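Local coordinates for formyltransferase (PDB 4NV1), which belongs to the formyltransferase family, pairing a Rossmann-like N-terminal domain with a C-terminal dimerization domain, and carries bound dTDP-4-amino-4,6-dideoxyglucose in the model, at residues I133-E138 against T163-D168; Q78-K83 against H122-E127. All blocks are in the same frame, centred on the assembly; numbering follows the deposited sequence.

Interaction 1 of 2, residues I133-E138 against T163-D168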
ATOM      1  N   ILE A 133       1.741 -28.943 -25.336  1.00 20.90           N
ATOM      2  CA  ILE A 133       0.956 -27.752 -25.302  1.00 22.86           C
ATOM      3  C   ILE A 133      -0.086 -27.664 -26.411  1.00 24.86           C
ATOM      4  O   ILE A 133       0.157 -27.797 -27.617  1.00 24.53           O
ATOM      5  CB  ILE A 133       1.830 -26.478 -25.409  1.00 23.66           C
ATOM      6  CG1 ILE A 133       2.821 -26.448 -24.264  1.00 25.01           C
ATOM      7  CG2 ILE A 133       0.944 -25.241 -25.360  1.00 21.17           C
ATOM      8  CD1 ILE A 133       3.891 -25.385 -24.407  1.00 26.89           C
ATOM      9  N   ILE A 134      -1.287 -27.324 -25.998  1.00 18.80           N
ATOM     10  CA  ILE A 134      -2.367 -27.228 -26.925  1.00 17.44           C
ATOM     11  C   ILE A 134      -2.530 -25.834 -27.399  1.00 20.83           C
ATOM     12  O   ILE A 134      -2.784 -25.577 -28.592  1.00 23.40           O
ATOM     13  CB  ILE A 134      -3.660 -27.618 -26.241  1.00 16.96           C
ATOM     14  CG1 ILE A 134      -3.597 -29.080 -25.790  1.00 19.14           C
ATOM     15  CG2 ILE A 134      -4.824 -27.222 -27.070  1.00 17.02           C
ATOM     16  CD1 ILE A 134      -4.828 -29.575 -25.094  1.00 20.12           C
ATOM     17  N   ILE A 135      -2.500 -24.932 -26.426  1.00 18.92           N
ATOM     18  CA  ILE A 135      -2.614 -23.520 -26.683  1.00 17.69           C
ATOM     19  C   ILE A 135      -2.054 -22.732 -25.466  1.00 21.71           C
ATOM     20  O   ILE A 135      -2.272 -23.132 -24.303  1.00 19.02           O
ATOM     21  CB  ILE A 135      -4.020 -23.101 -27.040  1.00 18.21           C
ATOM     22  CG1 ILE A 135      -3.992 -21.756 -27.741  1.00 18.13           C
ATOM     23  CG2 ILE A 135      -5.000 -22.961 -25.861  1.00 18.47           C
ATOM     24  CD1 ILE A 135      -5.298 -21.040 -27.990  1.00 18.28           C
ATOM     25  N   GLN A 136      -1.321 -21.648 -25.740  1.00 19.46           N
ATOM     26  CA  GLN A 136      -0.866 -20.781 -24.641  1.00 21.50           C
ATOM     27  C   GLN A 136      -0.679 -19.378 -25.143  1.00 27.18           C
ATOM     28  O   GLN A 136      -0.447 -19.160 -26.354  1.00 22.49           O
ATOM     29  CB  GLN A 136       0.429 -21.283 -24.068  1.00 21.41           C
ATOM     30  CG  GLN A 136       1.612 -21.063 -25.004  1.00 20.40           C
ATOM     31  CD  GLN A 136       2.846 -21.643 -24.407  1.00 23.99           C
ATOM     32  OE1 GLN A 136       3.814 -21.804 -25.119  1.00 24.51           O
ATOM     33  NE2 GLN A 136       2.849 -21.961 -23.097  1.00 24.20           N
ATOM     34  N   GLU A 137      -0.785 -18.424 -24.233  1.00 23.78           N
ATOM     35  CA  GLU A 137      -0.574 -17.027 -24.624  1.00 24.10           C
ATOM     36  C   GLU A 137       0.072 -16.201 -23.517  1.00 28.25           C
ATOM     37  O   GLU A 137      -0.338 -16.224 -22.324  1.00 18.81           O
ATOM     38  CB  GLU A 137      -1.876 -16.423 -25.140  1.00 25.33           C
ATOM     39  CG  GLU A 137      -1.678 -15.072 -25.807  1.00 31.82           C
ATOM     40  CD  GLU A 137      -2.996 -14.404 -26.157  1.00 41.96           C
ATOM     41  OE1 GLU A 137      -4.045 -15.082 -26.272  1.00 50.21           O
ATOM     42  OE2 GLU A 137      -2.998 -13.166 -26.343  1.00 52.91           O
ATOM     43  N   GLU A 138       1.131 -15.485 -23.890  1.00 26.13           N
ATOM     44  CA  GLU A 138       1.718 -14.502 -22.930  1.00 27.45           C
ATOM     45  C   GLU A 138       0.793 -13.363 -22.514  1.00 25.67           C
ATOM     46  O   GLU A 138      -0.135 -13.009 -23.242  1.00 29.60           O
ATOM     47  CB  GLU A 138       3.030 -13.937 -23.470  1.00 30.82           C
ATOM     48  CG  GLU A 138       3.787 -12.994 -22.565  1.00 29.69           C
ATOM     49  CD  GLU A 138       5.193 -12.721 -23.105  1.00 30.86           C
ATOM     50  OE1 GLU A 138       5.590 -13.194 -24.171  1.00 28.50           O
ATOM     51  OE2 GLU A 138       5.956 -12.017 -22.461  1.00 32.35           O
ATOM     52  N   THR A 163     -12.114 -21.525 -23.801  1.00 25.65           N
ATOM     53  CA  THR A 163     -13.265 -21.260 -24.653  1.00 24.22           C
ATOM     54  C   THR A 163     -12.873 -21.524 -26.144  1.00 26.22           C
ATOM     55  O   THR A 163     -13.587 -22.187 -26.872  1.00 26.46           O
ATOM     56  CB  THR A 163     -13.757 -19.818 -24.446  1.00 25.01           C
ATOM     57  OG1 THR A 163     -14.079 -19.586 -23.068  1.00 24.55           O
ATOM     58  CG2 THR A 163     -14.911 -19.476 -25.330  1.00 27.29           C
ATOM     59  N   LYS A 164     -11.712 -21.056 -26.568  1.00 25.69           N
ATOM     60  CA  LYS A 164     -11.243 -21.186 -27.951  1.00 25.51           C
ATOM     61  C   LYS A 164     -10.918 -22.618 -28.344  1.00 24.98           C
ATOM     62  O   LYS A 164     -10.982 -22.957 -29.508  1.00 26.29           O
ATOM     63  CB  LYS A 164     -10.027 -20.289 -28.141  1.00 28.70           C
ATOM     64  CG  LYS A 164      -9.619 -20.015 -29.590  1.00 37.35           C
ATOM     65  CD  LYS A 164      -8.477 -19.005 -29.738  1.00 35.30           C
ATOM     66  CE  LYS A 164      -7.927 -18.964 -31.162  1.00 43.62           C
ATOM     67  NZ  LYS A 164      -6.448 -18.716 -31.134  1.00 42.13           N
ATOM     68  N   VAL A 165     -10.548 -23.489 -27.412  1.00 24.85           N
ATOM     69  CA  VAL A 165     -10.085 -24.800 -27.823  1.00 23.01           C
ATOM     70  C   VAL A 165     -10.944 -25.979 -27.338  1.00 21.15           C
ATOM     71  O   VAL A 165     -10.667 -27.131 -27.718  1.00 17.14           O
ATOM     72  CB  VAL A 165      -8.615 -25.080 -27.448  1.00 23.56           C
ATOM     73  CG1 VAL A 165      -7.651 -24.128 -28.156  1.00 24.91           C
ATOM     74  CG2 VAL A 165      -8.413 -25.155 -25.925  1.00 21.82           C
ATOM     75  N   ILE A 166     -11.988 -25.716 -26.550  1.00 20.68           N
ATOM     76  CA  ILE A 166     -12.815 -26.826 -25.990  1.00 21.13           C
ATOM     77  C   ILE A 166     -13.494 -27.693 -27.088  1.00 22.53           C
ATOM     78  O   ILE A 166     -13.472 -28.934 -27.026  1.00 19.26           O
ATOM     79  CB  ILE A 166     -13.826 -26.246 -24.951  1.00 19.87           C
ATOM     80  CG1 ILE A 166     -14.701 -27.340 -24.339  1.00 21.27           C
ATOM     81  CG2 ILE A 166     -14.804 -25.262 -25.594  1.00 21.64           C
ATOM     82  CD1 ILE A 166     -13.933 -28.511 -23.800  1.00 21.72           C
ATOM     83  N   ASP A 167     -13.982 -27.046 -28.155  1.00 23.28           N
ATOM     84  CA  ASP A 167     -14.509 -27.820 -29.307  1.00 26.24           C
ATOM     85  C   ASP A 167     -13.540 -28.826 -29.938  1.00 26.87           C
ATOM     86  O   ASP A 167     -13.835 -30.033 -30.071  1.00 24.97           O
ATOM     87  CB  ASP A 167     -15.128 -26.900 -30.369  1.00 28.40           C
ATOM     88  CG  ASP A 167     -16.448 -26.310 -29.904  1.00 33.16           C
ATOM     89  OD1 ASP A 167     -17.061 -26.765 -28.891  1.00 36.64           O
ATOM     90  OD2 ASP A 167     -16.891 -25.321 -30.520  1.00 38.54           O
ATOM     91  N   ASP A 168     -12.336 -28.352 -30.194  1.00 25.07           N
ATOM     92  CA  ASP A 168     -11.311 -29.200 -30.765  1.00 25.89           C
ATOM     93  C   ASP A 168     -10.988 -30.371 -29.865  1.00 28.32           C
ATOM     94  O   ASP A 168     -10.764 -31.506 -30.321  1.00 28.58           O
ATOM     95  CB  ASP A 168      -9.980 -28.462 -30.939  1.00 26.07           C
ATOM     96  CG  ASP A 168      -9.993 -27.427 -32.058  1.00 32.36           C
ATOM     97  OD1 ASP A 168      -8.936 -26.774 -32.246  1.00 36.31           O
ATOM     98  OD2 ASP A 168     -11.033 -27.247 -32.733  1.00 33.86           O
TER
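I135 and V165 meet through branched aliphatic ends, and the joint shows how an edge strand of a sheet is covered by a helix through a few methyl groups without any hydrogen bond between the two. CG2 of I135 lies 3.7 Å from CG1 of V165, and CD1 of I135 comes to 3.9 Å from that same methyl, which therefore sits against two branches of one isoleucine. The extended I135 chain makes this possible: with CG1 anti to the backbone N (chi1 -161°), its two branches part around the V165 methyl. The other valine methyl, CG2, lies more loosely between I135 CG2 (4.1 Å) and I134 CG2 (4.3 Å). I134 and I135 form a classic beta bulge opposite I121 of strand 117-123, and both aim their CB atoms at helix 147-170; the bulge thus offers two consecutive residues to the helix. I121 also touches V165, and L161, one helical turn earlier, packs on I135. Toward solvent the contact thins out. K164 runs across I135 at about a right angle, its chain bent only near the end, and leaves NZ 4.1 Å from I135 CD1, a contact without polar character. The carboxylate of E137 stays 6.5 Å from that ammonium, measured OE1 to NZ, and instead makes a long, weak ion pair with K157 of the same helix.

Interaction 2 of 2, residues Q78-K83 against H122-E127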
ATOM      1  N   GLN A  78      -4.912 -30.413  -6.120  1.00 40.33           N
ATOM      2  CA  GLN A  78      -4.271 -31.752  -6.122  1.00 40.73           C
ATOM      3  C   GLN A  78      -3.712 -32.204  -7.465  1.00 40.96           C
ATOM      4  O   GLN A  78      -4.259 -31.840  -8.505  1.00 37.20           O
ATOM      5  CB  GLN A  78      -5.268 -32.852  -5.716  1.00 38.82           C
ATOM      6  CG  GLN A  78      -6.390 -32.420  -4.785  1.00 37.44           C
ATOM      7  CD  GLN A  78      -7.363 -33.522  -4.396  1.00 35.30           C
ATOM      8  OE1 GLN A  78      -6.978 -34.661  -4.090  1.00 41.42           O
ATOM      9  NE2 GLN A  78      -8.637 -33.187  -4.412  1.00 32.36           N
ATOM     10  N   LEU A  79      -2.696 -33.057  -7.410  1.00 40.80           N
ATOM     11  CA  LEU A  79      -2.099 -33.676  -8.590  1.00 44.30           C
ATOM     12  C   LEU A  79      -2.659 -35.066  -8.888  1.00 50.33           C
ATOM     13  O   LEU A  79      -2.905 -35.887  -7.984  1.00 42.41           O
ATOM     14  CB  LEU A  79      -0.610 -33.847  -8.371  1.00 56.79           C
ATOM     15  CG  LEU A  79       0.053 -32.543  -7.902  1.00 68.44           C
ATOM     16  CD1 LEU A  79       1.362 -32.854  -7.187  1.00 70.56           C
ATOM     17  CD2 LEU A  79       0.205 -31.577  -9.073  1.00 66.67           C
ATOM     18  N   PHE A  80      -2.800 -35.312 -10.191  1.00 39.67           N
ATOM     19  CA  PHE A  80      -3.504 -36.456 -10.721  1.00 36.28           C
ATOM     20  C   PHE A  80      -2.486 -37.586 -10.686  1.00 38.38           C
ATOM     21  O   PHE A  80      -1.315 -37.373 -11.000  1.00 41.77           O
ATOM     22  CB  PHE A  80      -3.935 -36.224 -12.183  1.00 36.29           C
ATOM     23  CG  PHE A  80      -5.151 -35.351 -12.412  1.00 28.36           C
ATOM     24  CD1 PHE A  80      -5.600 -34.401 -11.516  1.00 36.55           C
ATOM     25  CD2 PHE A  80      -5.803 -35.448 -13.614  1.00 25.39           C
ATOM     26  CE1 PHE A  80      -6.708 -33.608 -11.797  1.00 29.03           C
ATOM     27  CE2 PHE A  80      -6.873 -34.653 -13.924  1.00 27.30           C
ATOM     28  CZ  PHE A  80      -7.344 -33.738 -13.001  1.00 29.08           C
ATOM     29  N   PRO A  81      -2.912 -38.794 -10.290  1.00 41.92           N
ATOM     30  CA  PRO A  81      -2.051 -39.976 -10.323  1.00 42.47           C
ATOM     31  C   PRO A  81      -1.513 -40.330 -11.697  1.00 41.97           C
ATOM     32  O   PRO A  81      -2.121 -40.001 -12.694  1.00 45.36           O
ATOM     33  CB  PRO A  81      -2.967 -41.097  -9.840  1.00 45.34           C
ATOM     34  CG  PRO A  81      -3.910 -40.396  -8.921  1.00 50.20           C
ATOM     35  CD  PRO A  81      -4.050 -38.960  -9.369  1.00 43.96           C
ATOM     36  N   ALA A  82      -0.391 -41.035 -11.763  1.00 43.10           N
ATOM     37  CA  ALA A  82       0.255 -41.271 -13.044  1.00 43.44           C
ATOM     38  C   ALA A  82      -0.624 -42.084 -13.971  1.00 41.86           C
ATOM     39  O   ALA A  82      -0.716 -41.783 -15.136  1.00 40.27           O
ATOM     40  CB  ALA A  82       1.608 -41.941 -12.865  1.00 44.91           C
ATOM     41  N   LYS A  83      -1.293 -43.103 -13.453  1.00 44.92           N
ATOM     42  CA  LYS A  83      -1.934 -44.075 -14.319  1.00 42.00           C
ATOM     43  C   LYS A  83      -3.262 -43.495 -14.771  1.00 37.79           C
ATOM     44  O   LYS A  83      -3.777 -43.840 -15.844  1.00 37.18           O
ATOM     45  CB  LYS A  83      -2.168 -45.374 -13.538  1.00 55.11           C
ATOM     46  CG  LYS A  83      -1.145 -45.589 -12.436  1.00 63.31           C
ATOM     47  CD  LYS A  83      -0.857 -47.060 -12.194  1.00 76.68           C
ATOM     48  CE  LYS A  83       0.593 -47.277 -11.776  1.00 77.94           C
ATOM     49  NZ  LYS A  83       0.875 -48.733 -11.640  1.00 74.35           N
ATOM     50  N   HIS A 122      -2.432 -27.573 -21.575  1.00 19.36           N
ATOM     51  CA  HIS A 122      -1.509 -28.588 -22.005  1.00 21.40           C
ATOM     52  C   HIS A 122      -1.986 -29.936 -21.523  1.00 23.50           C
ATOM     53  O   HIS A 122      -2.698 -30.061 -20.511  1.00 27.22           O
ATOM     54  CB  HIS A 122      -0.092 -28.302 -21.493  1.00 21.88           C
ATOM     55  CG  HIS A 122       0.051 -28.432 -20.010  1.00 26.58           C
ATOM     56  ND1 HIS A 122      -0.238 -27.406 -19.136  1.00 28.90           N
ATOM     57  CD2 HIS A 122       0.462 -29.471 -19.248  1.00 30.75           C
ATOM     58  CE1 HIS A 122      -0.032 -27.812 -17.896  1.00 31.46           C
ATOM     59  NE2 HIS A 122       0.369 -29.069 -17.938  1.00 33.38           N
ATOM     60  N   VAL A 123      -1.605 -30.954 -22.276  1.00 24.85           N
ATOM     61  CA  VAL A 123      -1.921 -32.320 -21.912  1.00 25.74           C
ATOM     62  C   VAL A 123      -1.094 -32.782 -20.730  1.00 25.22           C
ATOM     63  O   VAL A 123       0.106 -32.708 -20.766  1.00 24.56           O
ATOM     64  CB  VAL A 123      -1.719 -33.268 -23.111  1.00 26.63           C
ATOM     65  CG1 VAL A 123      -2.081 -34.720 -22.749  1.00 24.97           C
ATOM     66  CG2 VAL A 123      -2.559 -32.790 -24.299  1.00 24.85           C
ATOM     67  N   MET A 124      -1.714 -33.398 -19.730  1.00 28.54           N
ATOM     68  CA  MET A 124      -0.947 -33.765 -18.540  1.00 27.08           C
ATOM     69  C   MET A 124      -0.165 -35.029 -18.809  1.00 29.29           C
ATOM     70  O   MET A 124      -0.576 -35.898 -19.601  1.00 34.31           O
ATOM     71  CB  MET A 124      -1.857 -33.923 -17.318  1.00 29.52           C
ATOM     72  CG  MET A 124      -2.711 -32.712 -17.067  1.00 27.19           C
ATOM     73  SD  MET A 124      -4.043 -32.857 -15.854  1.00 34.20           S
ATOM     74  CE  MET A 124      -3.149 -33.549 -14.486  1.00 33.30           C
ATOM     75  N   ASP A 125       0.990 -35.041 -18.157  1.00 32.46           N
ATOM     76  CA  ASP A 125       2.062 -36.022 -18.161  1.00 41.67           C
ATOM     77  C   ASP A 125       2.365 -36.407 -16.708  1.00 42.38           C
ATOM     78  O   ASP A 125       1.771 -35.858 -15.767  1.00 43.75           O
ATOM     79  CB  ASP A 125       3.342 -35.331 -18.645  1.00 51.29           C
ATOM     80  CG  ASP A 125       3.786 -35.798 -19.982  1.00 65.68           C
ATOM     81  OD1 ASP A 125       3.582 -36.996 -20.285  1.00 71.39           O
ATOM     82  OD2 ASP A 125       4.388 -34.961 -20.697  1.00 86.64           O
ATOM     83  N   GLU A 126       3.328 -37.300 -16.515  1.00 48.20           N
ATOM     84  CA  GLU A 126       3.866 -37.559 -15.167  1.00 53.82           C
ATOM     85  C   GLU A 126       4.542 -36.379 -14.420  1.00 61.32           C
ATOM     86  O   GLU A 126       4.491 -36.308 -13.183  1.00 46.28           O
ATOM     87  CB  GLU A 126       4.771 -38.774 -15.236  1.00 54.97           C
ATOM     88  CG  GLU A 126       4.006 -39.958 -15.822  1.00 63.08           C
ATOM     89  CD  GLU A 126       4.446 -41.309 -15.280  1.00 71.79           C
ATOM     90  OE1 GLU A 126       4.308 -42.297 -16.038  1.00 79.85           O
ATOM     91  OE2 GLU A 126       4.930 -41.393 -14.123  1.00 65.91           O
ATOM     92  N   GLU A 127       5.114 -35.420 -15.149  1.00 61.80           N
ATOM     93  CA  GLU A 127       5.720 -34.254 -14.520  1.00 56.78           C
ATOM     94  C   GLU A 127       4.819 -33.026 -14.482  1.00 53.33           C
ATOM     95  O   GLU A 127       3.956 -32.854 -15.340  1.00 61.28           O
ATOM     96  CB  GLU A 127       7.045 -33.913 -15.213  1.00 71.37           C
ATOM     97  CG  GLU A 127       8.155 -34.961 -15.066  1.00 70.10           C
ATOM     98  CD  GLU A 127       9.541 -34.340 -14.926  1.00 75.73           C
ATOM     99  OE1 GLU A 127       9.626 -33.123 -14.645  1.00 78.73           O
ATOM    100  OE2 GLU A 127      10.559 -35.056 -15.082  1.00 75.90           O
TER
HETATM  101  O   HOH W   1       0.141 -35.355 -13.366  1.00 40.85           O
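A Met-aromatic contact joins the loop that leads from strand 70-74 into helix 82-87 to the residue just past strand 117-123, at one end of the central sheet of the Rossmann-like domain. M124 lays its thioether end over one face of the F80 ring, and the two side chains cross at about a right angle. The methyl does most of the touching: CE lies 3.4 Å from both CG and CD2 of F80, displaced from the middle of the ring toward the rim on its CB side. Measured to the ring centroid, CE is at 3.7 Å, 28° off the normal, a CH-pi contact. The sulfur follows over the same face, SD lying 4.2 Å from the centroid. The bend at the end of the methionine chain (chi3 50°) accounts for this pose, since it folds CE back toward F80 and lets sulfur and methyl share the ring.

Farther along, the contact becomes polar and more exposed. A water donates to D125 O at 2.9 Å and, weakly, to F80 O at 3.4 Å, bridging the two backbones where no direct hydrogen bond links them. Beyond the water, nearer the start of helix 82-87, the carboxylate of E126 reaches A82, with OE2 3.6 Å from CB. That approach is packing alone; the other oxygen, OE1, accepts a hydrogen bond from N86 ND2 on helix 82-87.

P81 is the N-cap of that helix, so the loop carrying F80 runs directly into it. V85, in the first turn of the helix, touches both F80 and M124, while S73 of strand 70-74 meets the same pair, and C90 and N92 of strand 89-94 pack against M124.

In the fold
Followed from the N terminus, the chain first reaches 78-83, passes through helix 82-87, strand 89-94 and helix 106-113, and returns along strand 117-123 to 122-127, where interaction 2 closes a loop with 38 residues between its segments. Interaction 1 opens only afterwards, at 133-138, and closes 24 intervening residues later on helix 147-170. The two are thus in series, neither nested nor crossed, with centres about 18 Å apart. Their common ground is the pair of neighbouring strands 117-123 and 133-139, where I133 packs on H122 and I134 on V123. Interaction 2 ties the sheet to helix 82-87 and its leading loop; interaction 1 ties its edge to helix 147-170.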